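Local coordinates for arginine decarboxylase, A207R protein (Paramecium bursaria Chlorella virus 1, PDB 2NVA) that decarboxylates arginine to agmatine with the help of pyridoxal 5'-phosphate, as a two-subunit enzyme of the eukaryotic ornithine decarboxylase-like family, at residues A[48-53]-A[259-264]; A[58-63]-A[78-83]; A[130-135]-A[157-162]. One frame throughout, in Å; residues are numbered along the deposited sequence.

Contact 1: A[48-53]-A[259-264]; sequences KCNNDE and EHYSVL
Asp52 and Tyr261 meet through one direct hydrogen bond: the phenol OH of Tyr261 donates to Asp52 OD1 over 2.7 Å. The donor comes from above the carboxylate plane, 50° out of it, while the carboxylate carbon CG lies at the ring's edge and in the ring plane. The two flat groups are turned 60° against each other. OD1 also accepts from the backbone N of Leu55, as expected of an N-cap residue at the start of helix 53-61, and Tyr371 OH takes up OD2, so both carboxylate oxygens are engaged.

A second polar link is indirect. Asn50 ND2 donates to a water 2.9 Å away, which also lies 2.8 Å from Ser262 OG; a further partner of ND2 is the carbonyl O of Gly351. The amide also closes an Asx turn, Asp52 N giving a bond of 3.0 Å to Asn50 OD1. OD1 accepts from Asn355 ND2 too, and together with the ND2 bonds this would hold the amide's rotation.

One edge of the Tyr261 ring lies against both side chains, with Asp52 OD1 3.6 Å from Tyr261 CE2 and Asn50 ND2 3.8 Å from Tyr261 CD2; Asn50 CG is swung opposite the backbone N (chi1 -170°) to bring the amide there.

The arrangement belongs to the domain junction of a fold-type III decarboxylase, where the loop that follows a TIM-barrel strand and carries the cofactor-binding Lys48 is tied to the chain where it passes into strand 262-274 of the beta domain.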
# COMPACT_ATOMS: atom_id res chain seq x y z
N LYS A 48 -2.53 -14.95 -4.01
CA LYS A 48 -2.46 -13.57 -3.52
C LYS A 48 -1.27 -13.30 -2.61
O LYS A 48 -0.83 -12.16 -2.50
CB LYS A 48 -3.76 -13.19 -2.78
CG LYS A 48 -4.05 -14.11 -1.61
CD LYS A 48 -5.30 -13.70 -0.82
CE LYS A 48 -6.58 -14.29 -1.41
NZ LYS A 48 -6.63 -15.83 -1.46
N CYS A 49 -0.78 -14.34 -1.95
CA CYS A 49 0.32 -14.19 -1.00
C CYS A 49 1.65 -13.87 -1.70
O CYS A 49 2.45 -13.08 -1.19
CB CYS A 49 0.45 -15.46 -0.15
SG CYS A 49 1.70 -15.38 1.15
N ASN A 50 1.85 -14.49 -2.87
CA ASN A 50 3.03 -14.27 -3.69
C ASN A 50 2.75 -14.90 -5.04
O ASN A 50 2.61 -16.12 -5.15
CB ASN A 50 4.28 -14.91 -3.06
CG ASN A 50 5.55 -14.49 -3.75
OD1 ASN A 50 5.54 -14.16 -4.93
ND2 ASN A 50 6.67 -14.50 -3.01
N ASN A 51 2.64 -14.05 -6.06
CA ASN A 51 2.29 -14.52 -7.41
C ASN A 51 3.49 -14.61 -8.35
O ASN A 51 3.33 -14.64 -9.56
CB ASN A 51 1.23 -13.60 -8.01
CG ASN A 51 1.62 -12.14 -7.93
OD1 ASN A 51 2.80 -11.79 -7.86
ND2 ASN A 51 0.62 -11.26 -7.96
N ASP A 52 4.70 -14.64 -7.78
CA ASP A 52 5.92 -14.84 -8.54
C ASP A 52 5.75 -16.03 -9.50
O ASP A 52 5.38 -17.12 -9.08
CB ASP A 52 7.08 -15.09 -7.56
CG ASP A 52 8.38 -15.39 -8.26
OD1 ASP A 52 8.68 -16.58 -8.46
OD2 ASP A 52 9.09 -14.43 -8.63
N GLU A 53 6.01 -15.80 -10.78
CA GLU A 53 5.71 -16.84 -11.77
C GLU A 53 6.53 -18.12 -11.65
O GLU A 53 6.05 -19.20 -12.03
CB GLU A 53 5.68 -16.29 -13.20
CG GLU A 53 6.99 -15.89 -13.79
CD GLU A 53 6.83 -15.36 -15.22
OE1 GLU A 53 7.57 -15.82 -16.12
OE2 GLU A 53 5.95 -14.48 -15.44
N GLU A 259 6.43 -17.72 2.70
CA GLU A 259 7.28 -16.97 3.65
C GLU A 259 8.79 -17.16 3.39
O GLU A 259 9.52 -16.18 3.21
CB GLU A 259 6.95 -17.32 5.10
CG GLU A 259 7.84 -16.58 6.13
CD GLU A 259 7.45 -16.84 7.58
OE1 GLU A 259 6.42 -17.49 7.84
OE2 GLU A 259 8.19 -16.36 8.48
N HIS A 260 9.23 -18.41 3.35
CA HIS A 260 10.66 -18.71 3.30
C HIS A 260 11.21 -18.77 1.88
O HIS A 260 12.40 -19.05 1.68
CB HIS A 260 10.94 -20.03 4.03
CG HIS A 260 10.44 -20.05 5.44
ND1 HIS A 260 10.89 -19.16 6.40
CD2 HIS A 260 9.53 -20.84 6.05
CE1 HIS A 260 10.27 -19.40 7.54
NE2 HIS A 260 9.44 -20.42 7.36
N TYR A 261 10.35 -18.52 0.91
CA TYR A 261 10.74 -18.58 -0.49
C TYR A 261 11.85 -17.58 -0.86
O TYR A 261 12.70 -17.87 -1.70
CB TYR A 261 9.51 -18.34 -1.37
CG TYR A 261 9.76 -18.32 -2.87
CD1 TYR A 261 10.44 -19.36 -3.52
CD2 TYR A 261 9.25 -17.27 -3.66
CE1 TYR A 261 10.64 -19.33 -4.90
CE2 TYR A 261 9.44 -17.24 -5.02
CZ TYR A 261 10.13 -18.28 -5.65
OH TYR A 261 10.31 -18.24 -7.02
N SER A 262 11.79 -16.40 -0.25
CA SER A 262 12.65 -15.28 -0.63
C SER A 262 13.30 -14.61 0.56
O SER A 262 12.78 -14.66 1.67
CB SER A 262 11.84 -14.23 -1.39
OG SER A 262 11.20 -14.79 -2.53
N VAL A 263 14.46 -14.00 0.31
CA VAL A 263 15.00 -12.97 1.21
C VAL A 263 14.98 -11.66 0.42
O VAL A 263 14.95 -11.70 -0.80
CB VAL A 263 16.44 -13.30 1.73
CG1 VAL A 263 16.45 -14.65 2.48
CG2 VAL A 263 17.46 -13.31 0.58
N LEU A 264 14.97 -10.53 1.11
CA LEU A 264 14.98 -9.23 0.42
C LEU A 264 16.24 -8.46 0.81
O LEU A 264 16.42 -8.12 1.96
CB LEU A 264 13.72 -8.42 0.75
CG LEU A 264 13.60 -7.02 0.12
CD1 LEU A 264 13.83 -7.01 -1.39
CD2 LEU A 264 12.22 -6.43 0.47
O HOH W 1 9.19 -13.12 -3.63

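Contact 2: A[58-63]-A[78-83]; sequences TMCDKN and IQIGVS
Cys60, near the end of helix 53-61, is set against Ile80 and Val82, where helix 71-80 finishes and the chain turns off. The two helices lie on the outside of the TIM barrel, one after strand 41-46 and the next after strand 65-68, so this is a contact between successive helices of its outer layer.

The Cys60 side chain starts toward the partner segment. Its CB has two methyl neighbours, Val82 CG2 at 3.7 Å and Ile80 CG2 at 3.9 Å. From there the SG swings opposite the backbone N (chi1 170°) and ends against the same Val82 methyl, so that CG2 of Val82 lies alongside the whole CB-SG bond, whereas Ile80 touches its root. No hydrogen bond crosses between the segments.

Both helices end in Schellman motifs, with Asn63 and Gly81 as the residues of positive phi. The turn at Gly81 brings Val82 round to Cys60, and the CA atoms of Cys60 and Val82 are 6.4 Å apart. Elsewhere, Ile80 also packs on Leu56 and Val82 on Phe66 of strand 65-68, while Arg86 NH1 bonds to the carbonyl O of Cys60. The sulfur's nearest atom on the facing segment is Val82 CG2, 3.6 Å from Cys60 SG.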
# COMPACT_ATOMS: atom_id res chain seq x y z
N THR A 58 6.56 -23.78 -9.90
CA THR A 58 7.07 -24.77 -8.96
C THR A 58 5.93 -25.52 -8.26
O THR A 58 5.98 -26.74 -8.12
CB THR A 58 7.98 -24.11 -7.91
OG1 THR A 58 9.06 -23.45 -8.58
CG2 THR A 58 8.54 -25.14 -6.94
N MET A 59 4.92 -24.76 -7.83
CA MET A 59 3.68 -25.30 -7.27
C MET A 59 3.02 -26.26 -8.28
O MET A 59 2.68 -27.40 -7.95
CB MET A 59 2.66 -24.16 -6.99
CG MET A 59 2.99 -23.13 -5.84
SD MET A 59 3.19 -23.96 -4.23
CE MET A 59 3.67 -22.51 -3.32
N CYS A 60 2.84 -25.76 -9.50
CA CYS A 60 2.17 -26.50 -10.56
C CYS A 60 2.81 -27.88 -10.76
O CYS A 60 2.12 -28.91 -10.78
CB CYS A 60 2.21 -25.71 -11.86
SG CYS A 60 1.67 -26.62 -13.33
N ASP A 61 4.14 -27.89 -10.91
CA ASP A 61 4.91 -29.11 -11.15
C ASP A 61 4.92 -30.10 -9.98
O ASP A 61 5.19 -31.29 -10.18
CB ASP A 61 6.36 -28.73 -11.54
CG ASP A 61 6.44 -28.04 -12.91
OD1 ASP A 61 5.45 -28.10 -13.68
OD2 ASP A 61 7.49 -27.44 -13.21
N LYS A 62 4.66 -29.61 -8.77
CA LYS A 62 4.64 -30.43 -7.57
C LYS A 62 3.22 -30.87 -7.25
O LYS A 62 2.95 -31.41 -6.16
CB LYS A 62 5.27 -29.70 -6.38
CG LYS A 62 6.79 -29.48 -6.50
CD LYS A 62 7.59 -30.75 -6.25
CE LYS A 62 7.66 -31.11 -4.77
NZ LYS A 62 8.36 -32.43 -4.62
N ASN A 63 2.32 -30.66 -8.20
CA ASN A 63 0.91 -31.07 -8.09
C ASN A 63 0.12 -30.34 -7.01
O ASN A 63 -0.88 -30.85 -6.51
CB ASN A 63 0.81 -32.60 -7.94
CG ASN A 63 1.19 -33.32 -9.20
OD1 ASN A 63 0.77 -32.94 -10.31
ND2 ASN A 63 2.00 -34.38 -9.06
N ILE A 78 -3.59 -20.01 -15.17
CA ILE A 78 -3.82 -20.62 -16.49
C ILE A 78 -2.61 -20.43 -17.42
O ILE A 78 -2.18 -21.36 -18.11
CB ILE A 78 -5.14 -20.11 -17.14
CG1 ILE A 78 -6.34 -20.64 -16.33
CG2 ILE A 78 -5.23 -20.53 -18.63
CD1 ILE A 78 -7.70 -20.09 -16.79
N GLN A 79 -2.05 -19.24 -17.40
CA GLN A 79 -0.86 -18.93 -18.22
C GLN A 79 0.37 -19.77 -17.86
O GLN A 79 1.24 -19.99 -18.71
CB GLN A 79 -0.55 -17.43 -18.17
CG GLN A 79 -1.13 -16.63 -19.37
CD GLN A 79 -2.51 -15.98 -19.10
OE1 GLN A 79 -2.60 -14.73 -18.98
NE2 GLN A 79 -3.58 -16.81 -18.99
N ILE A 80 0.44 -20.24 -16.62
CA ILE A 80 1.49 -21.16 -16.13
C ILE A 80 1.31 -22.57 -16.74
O ILE A 80 2.27 -23.35 -16.83
CB ILE A 80 1.47 -21.21 -14.56
CG1 ILE A 80 1.97 -19.89 -13.94
CG2 ILE A 80 2.26 -22.40 -14.00
CD1 ILE A 80 3.38 -19.44 -14.40
N GLY A 81 0.08 -22.88 -17.17
CA GLY A 81 -0.25 -24.18 -17.76
C GLY A 81 -1.07 -25.10 -16.86
O GLY A 81 -1.23 -26.28 -17.15
N VAL A 82 -1.61 -24.55 -15.77
CA VAL A 82 -2.40 -25.33 -14.83
C VAL A 82 -3.81 -25.44 -15.40
O VAL A 82 -4.33 -24.47 -15.94
CB VAL A 82 -2.48 -24.63 -13.45
CG1 VAL A 82 -3.27 -25.46 -12.43
CG2 VAL A 82 -1.08 -24.31 -12.92
N SER A 83 -4.41 -26.62 -15.27
CA SER A 83 -5.83 -26.78 -15.61
C SER A 83 -6.72 -25.94 -14.70
O SER A 83 -6.53 -25.95 -13.49
CB SER A 83 -6.25 -28.25 -15.49
OG SER A 83 -7.64 -28.37 -15.76

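Contact 3: A[130-135]-A[157-162]; sequences MILRIR and RHLLEY
Leu132 splits its two methyl groups between Leu159 and Leu160, which are neighbours on the facing helix. Its CG stands opposite the backbone N (chi1 171°), and with chi2 at 65° the isobutyl fork opens toward the helix, one prong for each partner. The CD1 prong meets the CD1 methyl of Leu159 at 3.9 Å. The CD2 prong lies 4.0 Å from Leu160 CD2 and hardly farther from Leu160 CG, so this second meeting takes in the branch point as well as a methyl.

The two helical leucines share nearly the same conformation, each with CG opposite its own carbonyl carbon, yet they arrive differently. Leu159 leaves the helix toward the strand and extends a methyl at Leu132. Leu160, one position on, starts off to the flank, and it is the far part of its side chain that leans back to Leu132. Each crosses Leu132 at about a right angle.

Strand 129-133, helix 156-165 and strand 170-174 form one beta-alpha-beta unit of the TIM barrel, and the three leucines pack between its first strand and its helix. Leu132 also touches Ile173 and Phe112 on the adjacent strands, while Leu160 reaches Ala201 of helix 184-204.

Away from the strand, the helix carries a salt bridge along its own surface: Arg157 NE donates over 3.1 Å to Glu161 OE1, one turn on, from 61° above the carboxylate plane. Arg157 NH1 has second partners in Glu200 and Ser203 of helix 184-204.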
# COMPACT_ATOMS: atom_id res chain seq x y z
N MET A 130 -20.49 -25.01 -5.20
CA MET A 130 -20.34 -23.98 -4.18
C MET A 130 -19.90 -24.50 -2.83
O MET A 130 -20.32 -25.57 -2.40
CB MET A 130 -21.63 -23.17 -4.03
CG MET A 130 -22.06 -22.44 -5.31
SD MET A 130 -20.78 -21.41 -6.08
CE MET A 130 -20.61 -20.11 -4.85
N ILE A 131 -19.04 -23.72 -2.17
CA ILE A 131 -18.56 -24.04 -0.83
C ILE A 131 -19.00 -22.92 0.10
O ILE A 131 -18.67 -21.76 -0.11
CB ILE A 131 -17.00 -24.21 -0.79
CG1 ILE A 131 -16.58 -25.43 -1.62
CG2 ILE A 131 -16.51 -24.35 0.63
CD1 ILE A 131 -15.06 -25.53 -1.85
N LEU A 132 -19.77 -23.27 1.12
CA LEU A 132 -20.24 -22.26 2.06
C LEU A 132 -19.12 -21.92 3.04
O LEU A 132 -18.64 -22.79 3.77
CB LEU A 132 -21.50 -22.73 2.81
CG LEU A 132 -21.96 -21.83 3.97
CD1 LEU A 132 -22.40 -20.44 3.50
CD2 LEU A 132 -23.07 -22.52 4.77
N ARG A 133 -18.72 -20.66 3.05
CA ARG A 133 -17.73 -20.19 4.02
C ARG A 133 -18.43 -19.74 5.30
O ARG A 133 -19.32 -18.88 5.26
CB ARG A 133 -16.89 -19.05 3.46
CG ARG A 133 -15.84 -18.56 4.44
CD ARG A 133 -14.87 -17.60 3.79
NE ARG A 133 -14.02 -16.93 4.77
CZ ARG A 133 -13.08 -16.05 4.45
NH1 ARG A 133 -12.89 -15.72 3.18
NH2 ARG A 133 -12.34 -15.48 5.40
N ILE A 134 -18.04 -20.35 6.42
CA ILE A 134 -18.58 -19.98 7.72
C ILE A 134 -17.55 -19.19 8.52
O ILE A 134 -16.34 -19.39 8.37
CB ILE A 134 -19.07 -21.22 8.52
CG1 ILE A 134 -17.90 -22.17 8.84
CG2 ILE A 134 -20.15 -21.95 7.71
CD1 ILE A 134 -18.26 -23.31 9.84
N ARG A 135 -18.04 -18.28 9.36
CA ARG A 135 -17.14 -17.50 10.19
C ARG A 135 -16.73 -18.29 11.43
O ARG A 135 -17.58 -18.75 12.20
CB ARG A 135 -17.80 -16.19 10.63
CG ARG A 135 -16.88 -15.34 11.48
CD ARG A 135 -17.58 -14.11 11.99
NE ARG A 135 -16.64 -13.31 12.77
CZ ARG A 135 -16.87 -12.07 13.20
NH1 ARG A 135 -18.02 -11.46 12.90
NH2 ARG A 135 -15.94 -11.43 13.90
N ARG A 157 -28.38 -22.47 7.83
CA ARG A 157 -29.49 -23.23 7.24
C ARG A 157 -30.21 -22.46 6.13
O ARG A 157 -30.49 -23.01 5.07
CB ARG A 157 -30.48 -23.75 8.29
CG ARG A 157 -31.35 -24.83 7.67
CD ARG A 157 -32.38 -25.47 8.58
NE ARG A 157 -33.17 -26.40 7.78
CZ ARG A 157 -32.88 -27.68 7.58
NH1 ARG A 157 -31.81 -28.23 8.14
NH2 ARG A 157 -33.68 -28.43 6.83
N HIS A 158 -30.48 -21.18 6.39
CA HIS A 158 -31.13 -20.32 5.40
C HIS A 158 -30.37 -20.28 4.08
O HIS A 158 -30.96 -20.43 3.01
CB HIS A 158 -31.30 -18.89 5.95
CG HIS A 158 -31.65 -17.89 4.89
ND1 HIS A 158 -32.92 -17.79 4.36
CD2 HIS A 158 -30.90 -16.96 4.25
CE1 HIS A 158 -32.93 -16.84 3.44
NE2 HIS A 158 -31.71 -16.32 3.35
N LEU A 159 -29.06 -20.07 4.16
CA LEU A 159 -28.22 -19.97 2.96
C LEU A 159 -28.19 -21.27 2.17
O LEU A 159 -28.22 -21.27 0.95
CB LEU A 159 -26.80 -19.55 3.34
CG LEU A 159 -26.62 -18.08 3.75
CD1 LEU A 159 -25.19 -17.87 4.20
CD2 LEU A 159 -26.97 -17.12 2.61
N LEU A 160 -28.15 -22.38 2.89
CA LEU A 160 -28.15 -23.71 2.28
C LEU A 160 -29.49 -24.00 1.60
O LEU A 160 -29.53 -24.61 0.54
CB LEU A 160 -27.81 -24.79 3.30
CG LEU A 160 -26.36 -24.73 3.85
CD1 LEU A 160 -26.23 -25.57 5.09
CD2 LEU A 160 -25.35 -25.16 2.80
N GLU A 161 -30.57 -23.54 2.23
CA GLU A 161 -31.91 -23.71 1.67
C GLU A 161 -32.10 -22.87 0.43
O GLU A 161 -32.71 -23.30 -0.54
CB GLU A 161 -32.97 -23.36 2.71
CG GLU A 161 -33.14 -24.44 3.77
CD GLU A 161 -34.09 -24.04 4.90
OE1 GLU A 161 -34.68 -24.95 5.52
OE2 GLU A 161 -34.24 -22.82 5.18
N TYR A 162 -31.55 -21.65 0.47
CA TYR A 162 -31.62 -20.75 -0.67
C TYR A 162 -30.84 -21.32 -1.85
O TYR A 162 -31.29 -21.23 -3.00
CB TYR A 162 -31.11 -19.36 -0.29
CG TYR A 162 -31.52 -18.28 -1.26
CD1 TYR A 162 -32.85 -17.89 -1.40
CD2 TYR A 162 -30.57 -17.64 -2.05
CE1 TYR A 162 -33.22 -16.89 -2.31
CE2 TYR A 162 -30.91 -16.64 -2.94
CZ TYR A 162 -32.22 -16.26 -3.06
OH TYR A 162 -32.56 -15.28 -3.95

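In sequence, contacts 2 and 3 are both nested within the long loop closed by contact 1, and contact 2 closes before contact 3 opens. Contacts 1 and 2 touch, Glu53 O lying 3.6 Å from Ile80 CD1, and helix 53-61 runs from one to the other; their centres are 16 Å apart. Contact 3 lies across the barrel, its centre about 33 Å from that of contact 1 and 30 Å from that of contact 2. The bound agmatine-cofactor adduct touches Lys48 of segment 48-53 and Arg133 of segment 130-135, whereas the side chain of Leu132 stays about 13 Å from it. Contact 2 lies away from the known sites.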